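Local coordinates for protein acetoacetate decarboxylase (Sphingomonas wittichii, PDB 5UPB) that is an acetoacetate decarboxylase-like lyase that probably acts on small keto-acid-type substrates, at residues A[31-36]-A[234-239]; A[37-42]-A[230-235]; A[202-207]-A[247-252]. One frame throughout, in Å; residues are numbered along the deposited sequence.

Contact 1. Residues A[31-36]-A[234-239]; sequences YLRCDP and DHEVLA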
ATOM      1  N   TYR A  31     -20.024  17.566  10.616  1.00 30.67           N
ATOM      2  CA  TYR A  31     -19.900  18.390  11.798  1.00 31.16           C
ATOM      3  C   TYR A  31     -20.501  17.682  13.006  1.00 37.04           C
ATOM      4  O   TYR A  31     -21.509  16.975  12.900  1.00 38.07           O
ATOM      5  CB  TYR A  31     -20.593  19.729  11.570  1.00 37.15           C
ATOM      6  CG  TYR A  31     -19.922  20.506  10.477  1.00 43.47           C
ATOM      7  CD1 TYR A  31     -18.679  21.108  10.685  1.00 44.73           C
ATOM      8  CD2 TYR A  31     -20.539  20.671   9.234  1.00 38.44           C
ATOM      9  CE1 TYR A  31     -18.044  21.818   9.665  1.00 44.90           C
ATOM     10  CE2 TYR A  31     -19.912  21.384   8.216  1.00 42.90           C
ATOM     11  CZ  TYR A  31     -18.676  21.971   8.444  1.00 41.75           C
ATOM     12  OH  TYR A  31     -18.070  22.692   7.442  1.00 43.89           O
ATOM     13  N   LEU A  32     -19.828  17.843  14.133  1.00 34.21           N
ATOM     14  CA  LEU A  32     -20.136  17.173  15.387  1.00 34.13           C
ATOM     15  C   LEU A  32     -20.016  18.163  16.530  1.00 33.81           C
ATOM     16  O   LEU A  32     -19.313  19.175  16.437  1.00 43.80           O
ATOM     17  CB  LEU A  32     -19.147  16.041  15.711  1.00 43.49           C
ATOM     18  CG  LEU A  32     -18.758  15.069  14.633  1.00 44.25           C
ATOM     19  CD1 LEU A  32     -17.616  14.276  15.193  1.00 47.57           C
ATOM     20  CD2 LEU A  32     -19.948  14.207  14.309  1.00 51.65           C
ATOM     21  N   ARG A  33     -20.599  17.789  17.663  1.00 43.85           N
ATOM     22  CA  ARG A  33     -20.384  18.493  18.922  1.00 40.21           C
ATOM     23  C   ARG A  33     -20.003  17.453  19.961  1.00 43.16           C
ATOM     24  O   ARG A  33     -20.695  16.445  20.105  1.00 41.07           O
ATOM     25  CB  ARG A  33     -21.611  19.282  19.375  1.00 45.30           C
ATOM     26  CG  ARG A  33     -21.353  20.146  20.628  1.00 49.42           C
ATOM     27  CD  ARG A  33     -22.547  21.034  20.983  1.00 56.98           C
ATOM     28  NE  ARG A  33     -22.956  21.880  19.853  1.00 99.35           N
ATOM     29  CZ  ARG A  33     -24.150  21.854  19.260  1.00121.54           C
ATOM     30  NH1 ARG A  33     -25.113  21.036  19.681  1.00119.04           N
ATOM     31  NH2 ARG A  33     -24.386  22.667  18.239  1.00127.75           N
ATOM     32  N   CYS A  34     -18.859  17.650  20.600  1.00 42.28           N
ATOM     33  CA  CYS A  34     -18.408  16.821  21.706  1.00 40.31           C
ATOM     34  C   CYS A  34     -18.379  17.663  22.966  1.00 38.75           C
ATOM     35  O   CYS A  34     -18.650  18.874  22.948  1.00 43.02           O
ATOM     36  CB  CYS A  34     -17.014  16.223  21.441  1.00 40.03           C
ATOM     37  SG  CYS A  34     -16.893  15.209  19.983  1.00 48.45           S
ATOM     38  N   ASP A  35     -18.095  16.998  24.070  1.00 53.01           N
ATOM     39  CA  ASP A  35     -17.928  17.658  25.360  1.00 62.04           C
ATOM     40  C   ASP A  35     -16.734  18.606  25.277  1.00 51.41           C
ATOM     41  O   ASP A  35     -15.599  18.138  25.094  1.00 45.44           O
ATOM     42  CB  ASP A  35     -17.716  16.596  26.440  1.00 89.58           C
ATOM     43  CG  ASP A  35     -17.635  17.174  27.835  1.00114.71           C
ATOM     44  OD1 ASP A  35     -17.717  18.410  27.987  1.00128.43           O
ATOM     45  OD2 ASP A  35     -17.506  16.377  28.789  1.00128.56           O
ATOM     46  N   PRO A  36     -16.917  19.916  25.450  1.00 49.46           N
ATOM     47  CA  PRO A  36     -15.763  20.813  25.311  1.00 50.95           C
ATOM     48  C   PRO A  36     -14.611  20.461  26.243  1.00 52.95           C
ATOM     49  O   PRO A  36     -13.450  20.664  25.871  1.00 44.16           O
ATOM     50  CB  PRO A  36     -16.358  22.198  25.621  1.00 54.25           C
ATOM     51  CG  PRO A  36     -17.808  22.076  25.355  1.00 49.67           C
ATOM     52  CD  PRO A  36     -18.163  20.664  25.720  1.00 51.74           C
ATOM     53  N   ASP A 234     -18.133  10.620  22.323  1.00 46.87           N
ATOM     54  CA  ASP A 234     -19.451  10.951  22.852  1.00 58.12           C
ATOM     55  C   ASP A 234     -19.891  12.236  22.170  1.00 58.34           C
ATOM     56  O   ASP A 234     -19.632  13.343  22.651  1.00 55.32           O
ATOM     57  CB  ASP A 234     -19.399  11.089  24.365  1.00 79.65           C
ATOM     58  CG  ASP A 234     -20.757  11.327  24.970  1.00102.87           C
ATOM     59  OD1 ASP A 234     -21.708  10.628  24.570  1.00106.64           O
ATOM     60  OD2 ASP A 234     -20.871  12.206  25.849  1.00109.47           O
ATOM     61  N   HIS A 235     -20.505  12.102  20.994  1.00 45.58           N
ATOM     62  CA  HIS A 235     -20.768  13.278  20.182  1.00 44.79           C
ATOM     63  C   HIS A 235     -22.233  13.328  19.781  1.00 47.93           C
ATOM     64  O   HIS A 235     -22.967  12.338  19.829  1.00 44.01           O
ATOM     65  CB  HIS A 235     -19.898  13.321  18.934  1.00 47.00           C
ATOM     66  CG  HIS A 235     -20.039  12.112  18.074  1.00 50.16           C
ATOM     67  ND1 HIS A 235     -19.032  11.184  17.924  1.00 46.33           N
ATOM     68  CD2 HIS A 235     -21.085  11.662  17.343  1.00 46.85           C
ATOM     69  CE1 HIS A 235     -19.448  10.220  17.119  1.00 51.14           C
ATOM     70  NE2 HIS A 235     -20.691  10.483  16.757  1.00 49.87           N
ATOM     71  N   GLU A 236     -22.624  14.516  19.364  1.00 47.84           N
ATOM     72  CA  GLU A 236     -23.879  14.777  18.687  1.00 47.01           C
ATOM     73  C   GLU A 236     -23.541  15.064  17.235  1.00 42.57           C
ATOM     74  O   GLU A 236     -22.669  15.891  16.954  1.00 41.21           O
ATOM     75  CB  GLU A 236     -24.604  15.976  19.298  1.00 49.13           C
ATOM     76  CG  GLU A 236     -25.906  16.350  18.560  1.00 62.06           C
ATOM     77  CD  GLU A 236     -26.561  17.644  19.077  1.00 70.02           C
ATOM     78  OE1 GLU A 236     -27.621  18.043  18.522  1.00 58.63           O
ATOM     79  OE2 GLU A 236     -25.988  18.283  19.993  1.00 81.13           O
ATOM     80  N   VAL A 237     -24.188  14.352  16.323  1.00 39.64           N
ATOM     81  CA  VAL A 237     -23.974  14.564  14.895  1.00 38.77           C
ATOM     82  C   VAL A 237     -24.857  15.720  14.439  1.00 44.86           C
ATOM     83  O   VAL A 237     -26.077  15.684  14.592  1.00 45.09           O
ATOM     84  CB  VAL A 237     -24.280  13.285  14.105  1.00 42.20           C
ATOM     85  CG1 VAL A 237     -23.963  13.496  12.654  1.00 36.26           C
ATOM     86  CG2 VAL A 237     -23.482  12.102  14.661  1.00 47.85           C
ATOM     87  N   LEU A 238     -24.242  16.764  13.909  1.00 40.05           N
ATOM     88  CA  LEU A 238     -24.965  17.989  13.573  1.00 41.03           C
ATOM     89  C   LEU A 238     -25.362  18.067  12.108  1.00 43.39           C
ATOM     90  O   LEU A 238     -26.510  18.367  11.791  1.00 40.62           O
ATOM     91  CB  LEU A 238     -24.108  19.210  13.925  1.00 37.31           C
ATOM     92  CG  LEU A 238     -23.614  19.276  15.365  1.00 41.39           C
ATOM     93  CD1 LEU A 238     -22.692  20.467  15.536  1.00 44.49           C
ATOM     94  CD2 LEU A 238     -24.792  19.374  16.339  1.00 48.85           C
ATOM     95  N   ALA A 239     -24.426  17.857  11.196  1.00 44.34           N
ATOM     96  CA  ALA A 239     -24.710  18.085   9.788  1.00 40.26           C
ATOM     97  C   ALA A 239     -23.654  17.404   8.941  1.00 40.84           C
ATOM     98  O   ALA A 239     -22.577  17.048   9.426  1.00 34.51           O
ATOM     99  CB  ALA A 239     -24.708  19.575   9.463  1.00 42.10           C
TER
HETATM  100  O   HOH W   1     -18.058  14.577  24.080  1.00 70.65           O

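Contact 2. Residues A[37-42]-A[230-235]; sequences ARLQAL and ECFADH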
ATOM      1  N   ALA A  37     -14.886  19.887  27.421  1.00 60.05           N
ATOM      2  CA  ALA A  37     -13.803  19.608  28.364  1.00 60.81           C
ATOM      3  C   ALA A  37     -12.873  18.530  27.827  1.00 59.20           C
ATOM      4  O   ALA A  37     -11.648  18.637  27.970  1.00 60.64           O
ATOM      5  CB  ALA A  37     -14.380  19.201  29.722  1.00 74.57           C
ATOM      6  N   ARG A  38     -13.425  17.496  27.184  1.00 54.00           N
ATOM      7  CA  ARG A  38     -12.568  16.491  26.560  1.00 45.60           C
ATOM      8  C   ARG A  38     -11.744  17.092  25.419  1.00 46.67           C
ATOM      9  O   ARG A  38     -10.546  16.815  25.292  1.00 54.76           O
ATOM     10  CB  ARG A  38     -13.406  15.336  26.006  1.00 65.27           C
ATOM     11  CG  ARG A  38     -14.058  14.420  27.012  1.00 85.75           C
ATOM     12  CD  ARG A  38     -14.627  13.218  26.279  1.00112.00           C
ATOM     13  NE  ARG A  38     -14.889  12.086  27.157  1.00119.75           N
ATOM     14  CZ  ARG A  38     -15.459  10.955  26.761  1.00129.81           C
ATOM     15  NH1 ARG A  38     -15.838  10.807  25.498  1.00148.41           N
ATOM     16  NH2 ARG A  38     -15.658   9.971  27.629  1.00126.92           N
ATOM     17  N   LEU A  39     -12.363  17.935  24.578  1.00 47.10           N
ATOM     18  CA  LEU A  39     -11.613  18.511  23.468  1.00 41.64           C
ATOM     19  C   LEU A  39     -10.530  19.459  23.957  1.00 49.91           C
ATOM     20  O   LEU A  39      -9.441  19.507  23.373  1.00 49.01           O
ATOM     21  CB  LEU A  39     -12.559  19.223  22.511  1.00 41.22           C
ATOM     22  CG  LEU A  39     -13.707  18.399  21.977  1.00 45.88           C
ATOM     23  CD1 LEU A  39     -14.531  19.248  21.059  1.00 49.29           C
ATOM     24  CD2 LEU A  39     -13.183  17.232  21.244  1.00 49.16           C
ATOM     25  N   GLN A  40     -10.790  20.206  25.038  1.00 44.98           N
ATOM     26  CA  GLN A  40      -9.783  21.149  25.524  1.00 44.58           C
ATOM     27  C   GLN A  40      -8.477  20.434  25.865  1.00 42.80           C
ATOM     28  O   GLN A  40      -7.387  20.976  25.652  1.00 41.10           O
ATOM     29  CB  GLN A  40     -10.295  21.914  26.751  1.00 48.88           C
ATOM     30  CG  GLN A  40      -9.283  22.948  27.265  1.00 54.22           C
ATOM     31  CD  GLN A  40      -9.144  24.161  26.326  1.00 55.21           C
ATOM     32  OE1 GLN A  40     -10.140  24.826  25.997  1.00 50.91           O
ATOM     33  NE2 GLN A  40      -7.912  24.441  25.886  1.00 50.66           N
ATOM     34  N   ALA A  41      -8.569  19.214  26.403  1.00 42.95           N
ATOM     35  CA  ALA A  41      -7.371  18.448  26.751  1.00 50.12           C
ATOM     36  C   ALA A  41      -6.471  18.186  25.541  1.00 50.72           C
ATOM     37  O   ALA A  41      -5.268  17.957  25.700  1.00 43.34           O
ATOM     38  CB  ALA A  41      -7.797  17.133  27.411  1.00 51.51           C
ATOM     39  N   LEU A  42      -7.029  18.171  24.334  1.00 44.88           N
ATOM     40  CA  LEU A  42      -6.234  17.969  23.133  1.00 38.74           C
ATOM     41  C   LEU A  42      -5.648  19.261  22.592  1.00 44.29           C
ATOM     42  O   LEU A  42      -4.827  19.211  21.664  1.00 46.09           O
ATOM     43  CB  LEU A  42      -7.080  17.331  22.031  1.00 35.14           C
ATOM     44  CG  LEU A  42      -7.663  15.959  22.314  1.00 39.00           C
ATOM     45  CD1 LEU A  42      -8.552  15.528  21.127  1.00 44.01           C
ATOM     46  CD2 LEU A  42      -6.526  14.949  22.605  1.00 43.84           C
ATOM     47  N   GLU A 230     -11.260   7.857  21.113  1.00 39.57           N
ATOM     48  CA  GLU A 230     -12.311   7.941  22.114  1.00 45.41           C
ATOM     49  C   GLU A 230     -12.556   9.381  22.564  1.00 45.99           C
ATOM     50  O   GLU A 230     -13.610   9.659  23.137  1.00 42.00           O
ATOM     51  CB  GLU A 230     -11.961   7.049  23.314  1.00 49.09           C
ATOM     52  CG  GLU A 230     -12.099   5.542  23.014  1.00 62.38           C
ATOM     53  CD  GLU A 230     -10.936   4.956  22.165  1.00 62.09           C
ATOM     54  OE1 GLU A 230      -9.851   5.587  22.065  1.00 46.31           O
ATOM     55  OE2 GLU A 230     -11.116   3.853  21.591  1.00 53.95           O
ATOM     56  N   CYS A 231     -11.592  10.287  22.387  1.00 38.99           N
ATOM     57  CA  CYS A 231     -11.802  11.687  22.740  1.00 42.61           C
ATOM     58  C   CYS A 231     -12.958  12.330  21.964  1.00 42.59           C
ATOM     59  O   CYS A 231     -13.534  13.315  22.438  1.00 41.46           O
ATOM     60  CB  CYS A 231     -10.511  12.464  22.508  1.00 41.16           C
ATOM     61  SG  CYS A 231      -9.180  11.918  23.547  1.00 47.47           S
ATOM     62  N   PHE A 232     -13.320  11.780  20.805  1.00 38.26           N
ATOM     63  CA  PHE A 232     -14.396  12.296  19.969  1.00 40.70           C
ATOM     64  C   PHE A 232     -15.636  11.414  20.027  1.00 49.03           C
ATOM     65  O   PHE A 232     -16.578  11.626  19.270  1.00 41.69           O
ATOM     66  CB  PHE A 232     -13.917  12.453  18.524  1.00 36.56           C
ATOM     67  CG  PHE A 232     -12.902  13.562  18.335  1.00 33.47           C
ATOM     68  CD1 PHE A 232     -11.553  13.322  18.478  1.00 37.42           C
ATOM     69  CD2 PHE A 232     -13.306  14.836  17.976  1.00 40.44           C
ATOM     70  CE1 PHE A 232     -10.625  14.335  18.303  1.00 36.64           C
ATOM     71  CE2 PHE A 232     -12.386  15.854  17.799  1.00 40.86           C
ATOM     72  CZ  PHE A 232     -11.042  15.602  17.960  1.00 43.73           C
ATOM     73  N   ALA A 233     -15.672  10.452  20.940  1.00 45.74           N
ATOM     74  CA  ALA A 233     -16.632   9.359  20.872  1.00 51.60           C
ATOM     75  C   ALA A 233     -18.026   9.815  21.279  1.00 59.01           C
ATOM     76  O   ALA A 233     -19.022   9.406  20.671  1.00 69.30           O
ATOM     77  CB  ALA A 233     -16.179   8.195  21.764  1.00 50.66           C
ATOM     78  N   ASP A 234     -18.133  10.620  22.323  1.00 46.87           N
ATOM     79  CA  ASP A 234     -19.451  10.951  22.852  1.00 58.12           C
ATOM     80  C   ASP A 234     -19.891  12.236  22.170  1.00 58.34           C
ATOM     81  O   ASP A 234     -19.632  13.343  22.651  1.00 55.32           O
ATOM     82  CB  ASP A 234     -19.399  11.089  24.365  1.00 79.65           C
ATOM     83  CG  ASP A 234     -20.757  11.327  24.970  1.00102.87           C
ATOM     84  OD1 ASP A 234     -21.708  10.628  24.570  1.00106.64           O
ATOM     85  OD2 ASP A 234     -20.871  12.206  25.849  1.00109.47           O
ATOM     86  N   HIS A 235     -20.505  12.102  20.994  1.00 45.58           N
ATOM     87  CA  HIS A 235     -20.768  13.278  20.182  1.00 44.79           C
ATOM     88  C   HIS A 235     -22.233  13.328  19.781  1.00 47.93           C
ATOM     89  O   HIS A 235     -22.967  12.338  19.829  1.00 44.01           O
ATOM     90  CB  HIS A 235     -19.898  13.321  18.934  1.00 47.00           C
ATOM     91  CG  HIS A 235     -20.039  12.112  18.074  1.00 50.16           C
ATOM     92  ND1 HIS A 235     -19.032  11.184  17.924  1.00 46.33           N
ATOM     93  CD2 HIS A 235     -21.085  11.662  17.343  1.00 46.85           C
ATOM     94  CE1 HIS A 235     -19.448  10.220  17.119  1.00 51.14           C
ATOM     95  NE2 HIS A 235     -20.691  10.483  16.757  1.00 49.87           N
TER

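Contact 3. Residues A[202-207]-A[247-252]; sequences VNRSDL and FRIGGA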
ATOM      1  N   VAL A 202      -2.216  29.609  10.327  1.00 30.45           N
ATOM      2  CA  VAL A 202      -2.210  29.609   8.870  1.00 36.95           C
ATOM      3  C   VAL A 202      -3.449  30.363   8.383  1.00 32.62           C
ATOM      4  O   VAL A 202      -4.566  30.093   8.845  1.00 31.23           O
ATOM      5  CB  VAL A 202      -2.117  28.194   8.288  1.00 44.50           C
ATOM      6  CG1 VAL A 202      -3.175  27.372   8.828  1.00 66.41           C
ATOM      7  CG2 VAL A 202      -2.233  28.239   6.801  1.00 56.27           C
ATOM      8  N   ASN A 203      -3.272  31.282   7.452  1.00 46.19           N
ATOM      9  CA  ASN A 203      -4.414  31.910   6.791  1.00 44.77           C
ATOM     10  C   ASN A 203      -4.342  31.661   5.296  1.00 34.32           C
ATOM     11  O   ASN A 203      -3.259  31.636   4.707  1.00 50.12           O
ATOM     12  CB  ASN A 203      -4.493  33.413   7.048  1.00 60.81           C
ATOM     13  CG  ASN A 203      -4.905  33.717   8.459  1.00 66.23           C
ATOM     14  OD1 ASN A 203      -6.094  33.628   8.803  1.00 51.02           O
ATOM     15  ND2 ASN A 203      -3.918  34.024   9.307  1.00 61.01           N
ATOM     16  N   ARG A 204      -5.503  31.425   4.702  1.00 39.84           N
ATOM     17  CA  ARG A 204      -5.565  31.202   3.271  1.00 36.48           C
ATOM     18  C   ARG A 204      -5.422  32.547   2.577  1.00 39.17           C
ATOM     19  O   ARG A 204      -6.161  33.489   2.874  1.00 37.21           O
ATOM     20  CB  ARG A 204      -6.896  30.538   2.967  1.00 39.76           C
ATOM     21  CG  ARG A 204      -6.939  29.143   3.624  1.00 42.37           C
ATOM     22  CD  ARG A 204      -8.176  28.321   3.351  1.00 76.82           C
ATOM     23  NE  ARG A 204      -9.314  28.779   4.138  1.00105.33           N
ATOM     24  CZ  ARG A 204      -9.612  28.300   5.338  1.00139.61           C
ATOM     25  NH1 ARG A 204      -8.866  27.349   5.885  1.00142.57           N
ATOM     26  NH2 ARG A 204     -10.658  28.766   5.995  1.00163.66           N
ATOM     27  N   SER A 205      -4.566  32.598   1.573  1.00 31.64           N
ATOM     28  CA  SER A 205      -4.382  33.783   0.764  1.00 34.42           C
ATOM     29  C   SER A 205      -5.225  33.708  -0.492  1.00 33.16           C
ATOM     30  O   SER A 205      -5.398  34.710  -1.195  1.00 33.90           O
ATOM     31  CB  SER A 205      -2.891  33.931   0.408  1.00 40.34           C
ATOM     32  OG  SER A 205      -2.497  32.898  -0.500  1.00 43.21           O
ATOM     33  N   ASP A 206      -5.798  32.542  -0.741  1.00 30.23           N
ATOM     34  CA  ASP A 206      -6.766  32.339  -1.791  1.00 27.26           C
ATOM     35  C   ASP A 206      -7.639  31.226  -1.251  1.00 27.95           C
ATOM     36  O   ASP A 206      -7.137  30.280  -0.622  1.00 29.43           O
ATOM     37  CB  ASP A 206      -6.016  32.029  -3.102  1.00 27.55           C
ATOM     38  CG  ASP A 206      -6.852  32.270  -4.356  1.00 34.70           C
ATOM     39  OD1 ASP A 206      -8.022  31.857  -4.402  1.00 33.44           O
ATOM     40  OD2 ASP A 206      -6.305  32.869  -5.306  1.00 35.82           O
ATOM     41  N   LEU A 207      -8.931  31.364  -1.431  1.00 27.70           N
ATOM     42  CA  LEU A 207      -9.905  30.419  -0.894  1.00 24.35           C
ATOM     43  C   LEU A 207     -11.103  30.349  -1.821  1.00 33.42           C
ATOM     44  O   LEU A 207     -11.631  31.399  -2.209  1.00 30.62           O
ATOM     45  CB  LEU A 207     -10.366  30.879   0.497  1.00 42.13           C
ATOM     46  CG  LEU A 207     -11.617  30.234   1.082  1.00 68.94           C
ATOM     47  CD1 LEU A 207     -11.476  28.751   1.170  1.00 70.48           C
ATOM     48  CD2 LEU A 207     -11.880  30.833   2.455  1.00106.58           C
ATOM     49  N   PHE A 247      -7.456  26.370  -2.437  1.00 30.70           N
ATOM     50  CA  PHE A 247      -6.819  27.334  -1.554  1.00 29.96           C
ATOM     51  C   PHE A 247      -5.339  27.443  -1.889  1.00 29.49           C
ATOM     52  O   PHE A 247      -4.760  26.587  -2.573  1.00 31.58           O
ATOM     53  CB  PHE A 247      -7.013  26.936  -0.081  1.00 30.22           C
ATOM     54  CG  PHE A 247      -6.487  25.545   0.282  1.00 36.01           C
ATOM     55  CD1 PHE A 247      -7.272  24.405   0.139  1.00 34.50           C
ATOM     56  CD2 PHE A 247      -5.220  25.411   0.768  1.00 31.95           C
ATOM     57  CE1 PHE A 247      -6.770  23.147   0.475  1.00 40.91           C
ATOM     58  CE2 PHE A 247      -4.710  24.120   1.118  1.00 35.44           C
ATOM     59  CZ  PHE A 247      -5.508  23.020   0.953  1.00 31.82           C
ATOM     60  N   ARG A 248      -4.741  28.532  -1.405  1.00 26.51           N
ATOM     61  CA  ARG A 248      -3.316  28.762  -1.439  1.00 27.83           C
ATOM     62  C   ARG A 248      -2.955  29.065  -0.010  1.00 39.77           C
ATOM     63  O   ARG A 248      -3.607  29.900   0.625  1.00 34.97           O
ATOM     64  CB  ARG A 248      -2.868  29.940  -2.324  1.00 35.92           C
ATOM     65  CG  ARG A 248      -2.805  29.752  -3.847  1.00 43.86           C
ATOM     66  CD  ARG A 248      -2.331  31.098  -4.496  1.00 40.77           C
ATOM     67  NE  ARG A 248      -1.971  31.063  -5.925  1.00 55.56           N
ATOM     68  CZ  ARG A 248      -2.715  31.508  -6.947  1.00 97.49           C
ATOM     69  NH1 ARG A 248      -3.919  32.067  -6.768  1.00 59.24           N
ATOM     70  NH2 ARG A 248      -2.229  31.400  -8.178  1.00161.88           N
ATOM     71  N   ILE A 249      -1.849  28.493   0.425  1.00 35.36           N
ATOM     72  CA  ILE A 249      -1.284  28.691   1.751  1.00 40.55           C
ATOM     73  C   ILE A 249       0.218  28.776   1.600  1.00 48.70           C
ATOM     74  O   ILE A 249       0.795  28.092   0.752  1.00 46.48           O
ATOM     75  CB  ILE A 249      -1.691  27.558   2.707  1.00 56.83           C
ATOM     76  CG1 ILE A 249      -3.184  27.648   3.028  1.00 71.22           C
ATOM     77  CG2 ILE A 249      -0.873  27.603   3.947  1.00 64.50           C
ATOM     78  CD1 ILE A 249      -3.714  26.481   3.858  1.00 96.11           C
ATOM     79  N   GLY A 250       0.846  29.610   2.411  1.00 46.00           N
ATOM     80  CA  GLY A 250       2.291  29.593   2.526  1.00 44.93           C
ATOM     81  C   GLY A 250       2.702  28.972   3.859  1.00 49.19           C
ATOM     82  O   GLY A 250       2.042  28.050   4.344  1.00 50.07           O
ATOM     83  N   GLY A 251       3.780  29.442   4.474  1.00 38.52           N
ATOM     84  CA  GLY A 251       4.096  28.998   5.816  1.00 40.11           C
ATOM     85  C   GLY A 251       3.210  29.634   6.871  1.00 40.70           C
ATOM     86  O   GLY A 251       2.758  30.774   6.757  1.00 39.21           O
ATOM     87  N   ALA A 252       2.960  28.864   7.917  1.00 33.81           N
ATOM     88  CA  ALA A 252       2.213  29.352   9.068  1.00 31.12           C
ATOM     89  C   ALA A 252       3.044  30.356   9.873  1.00 35.53           C
ATOM     90  O   ALA A 252       4.242  30.163  10.098  1.00 37.01           O
ATOM     91  CB  ALA A 252       1.797  28.179   9.953  1.00 38.86           C
TER

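Contact 1. Residues A[31-36]-A[234-239]
Arg33 and Glu236 form a hydrogen-bonded pair between antiparallel strands, and their side chains leave the sheet side by side, pointing the same way. Arg33 has CG anti to its backbone N (chi1 -174°), and its chain bends at chi3; Glu236 stays extended to its carboxylate. Arg33 NH1 meets Glu236 OE2 at 2.9 Å in a salt bridge. The two planes stand 77° apart, so a single nitrogen–oxygen pair makes the bridge instead of a flat two-pronged one. Leu238 crosses Arg33 at about a right angle and lays CD2 over one face of the guanidinium, 3.7 Å from Arg33 NH1.

Leu238 belongs to a classic beta bulge, in which it and Ala239 both face Tyr31. Tyr31 O accepts Leu238 N at 2.9 Å and Ala239 N only weakly at 3.5 Å. Tyr31 OH bonds to Arg175 N beyond the strands.

On the face bearing Leu32, Val237 and His235, Leu32 CD2 sits over the His235 ring, 4.1 Å from His235 CD2 and offset toward the rim; the polar partner of this imidazole is Phe232. Cys34 SG packs on His235 CB at 3.7 Å. On the face of Arg33 and Glu236, one charged nitrogen–oxygen pair together with a methyl over the guanidinium probably restrains the end of the arginine chain.

Contact 2. Residues A[37-42]-A[230-235]
Residues 37-42 of helix 36-42 lie against the end of a 3-10 segment, which runs through Phe232 and gives way to an irregular loop; the nearest CA atoms, those of Arg38 and Cys231, are 6.2 Å apart. In this beta-rich acetoacetate decarboxylase fold the helix follows strand 21-34 and packs on the loop before strand 235-249, with side chains bridging the gap. Past the 3-10 segment, Asp234 centres an inverse gamma turn from which the chain enters strand 235-249.

Leu39 and Leu42, one helical turn apart, both reach Phe232. Leu39 crosses the phenyl side chain at about a right angle and sets CD2 4.2 Å from the ring centroid, 29° off the normal, in an off-centre CH-pi contact. Leu42 approaches obliquely and touches another part of the ring, with its CD1 3.7 Å from Phe232 CE1. The same methyl also meets Cys231 CB at 3.9 Å, while Leu42 CD2 packs on the cysteine sulfur. Phe232 is buried against Leu86 and Ile88 of strand 80-92, and Leu42 also packs on Thr8 of the second subunit, so this apolar cluster reaches the subunit boundary.

Arg38 runs along the exposed side. Its chain is extended from CG to NE, and CD passes Cys231 O, but the side chain is poorly ordered. Arg38 NH1 lies near Glu230 O at an angle too poor for a hydrogen bond, and is 5.2 Å from Asp234 OD2, beyond ion-pair contact. Within the loop, His235 ND1 donates to Phe232 O at 2.8 Å, with the oxygen in the imidazole plane and an N-H...O angle of 169°.

Contact 3. Residues A[202-207]-A[247-252]
Leu207 and Phe247 form an antiparallel non-hydrogen-bonded pair with CA atoms 4.4 Å apart; the second segment stays a strand to Ile249, and the connection then runs through loop residues until Val202, the last residue of strand 196-202, lies opposite Ala252. Two backbone bonds join the segments: Ser205 N donates to Arg248 O at 3.0 Å, and Arg248 N to Asp206 O at 3.1 Å. In the second, the donor stands above the carbonyl plane. Arg204 CA and Phe247 CA add CA-H...O contacts to Arg248 O and Asp206 O.

On one side, Asp206 and Arg248 cross obliquely. The arginine chain is extended from CG to NE and runs past Asp206 CB, so aliphatic contact accompanies the charge pairing. Arg248 NH1 reaches Asp206 OD2 at 2.9 Å in a salt bridge. The oxygen lies at the guanidinium edge, near its plane, but the N-H...O angle of 127° makes the hydrogen-bond component weak. Arg248 NH2 has a long, weak ion pair with Glu66 OE2, so the guanidinium probably feels two carboxylates.

Apolar contacts gather around Ile249. Val202 holds CG2 anti to its backbone N, and its side chain crosses that of Ile249 at about a right angle. Val202 CG2 lies 3.7 Å from Ile249 CD1; its still shorter approach to Ile249 CG2 is too close to be trusted in detail. Arg204 lies beside Ile249, pointing the same way, and its CD packs on Phe247 CB at 3.9 Å, although this arginine is poorly ordered.

Around the pair, the Phe247 ring stacks on Trp23 of strand 21-34, and Val202 packs on Thr180 of strand 179-186. Pro136 of the third subunit touches Asp206 and Arg248, while Gln193 of the second subunit bonds to Ala252 O, placing this junction of strands 206-221 and 235-249 between subunits.

From the N terminus, strand 21-34 runs directly into helix 36-42, and both wait nearly two hundred residues for their partners. Contact 2 closes the inner loop, 37-42 to 230-235, and contact 1 the slightly wider one, ending on the same stretch; the two share Asp234 and His235 and touch through Cys34, packed against Phe232 O and Leu39. Contact 3 crosses both, starting at 202-207 within their loops and ending at 247-252 beyond them. Strand 235-249 is the common thread: contact 1 joins its start to strand 21-34, and contact 3 its far end to strand 206-221, with centres about 27 Å apart.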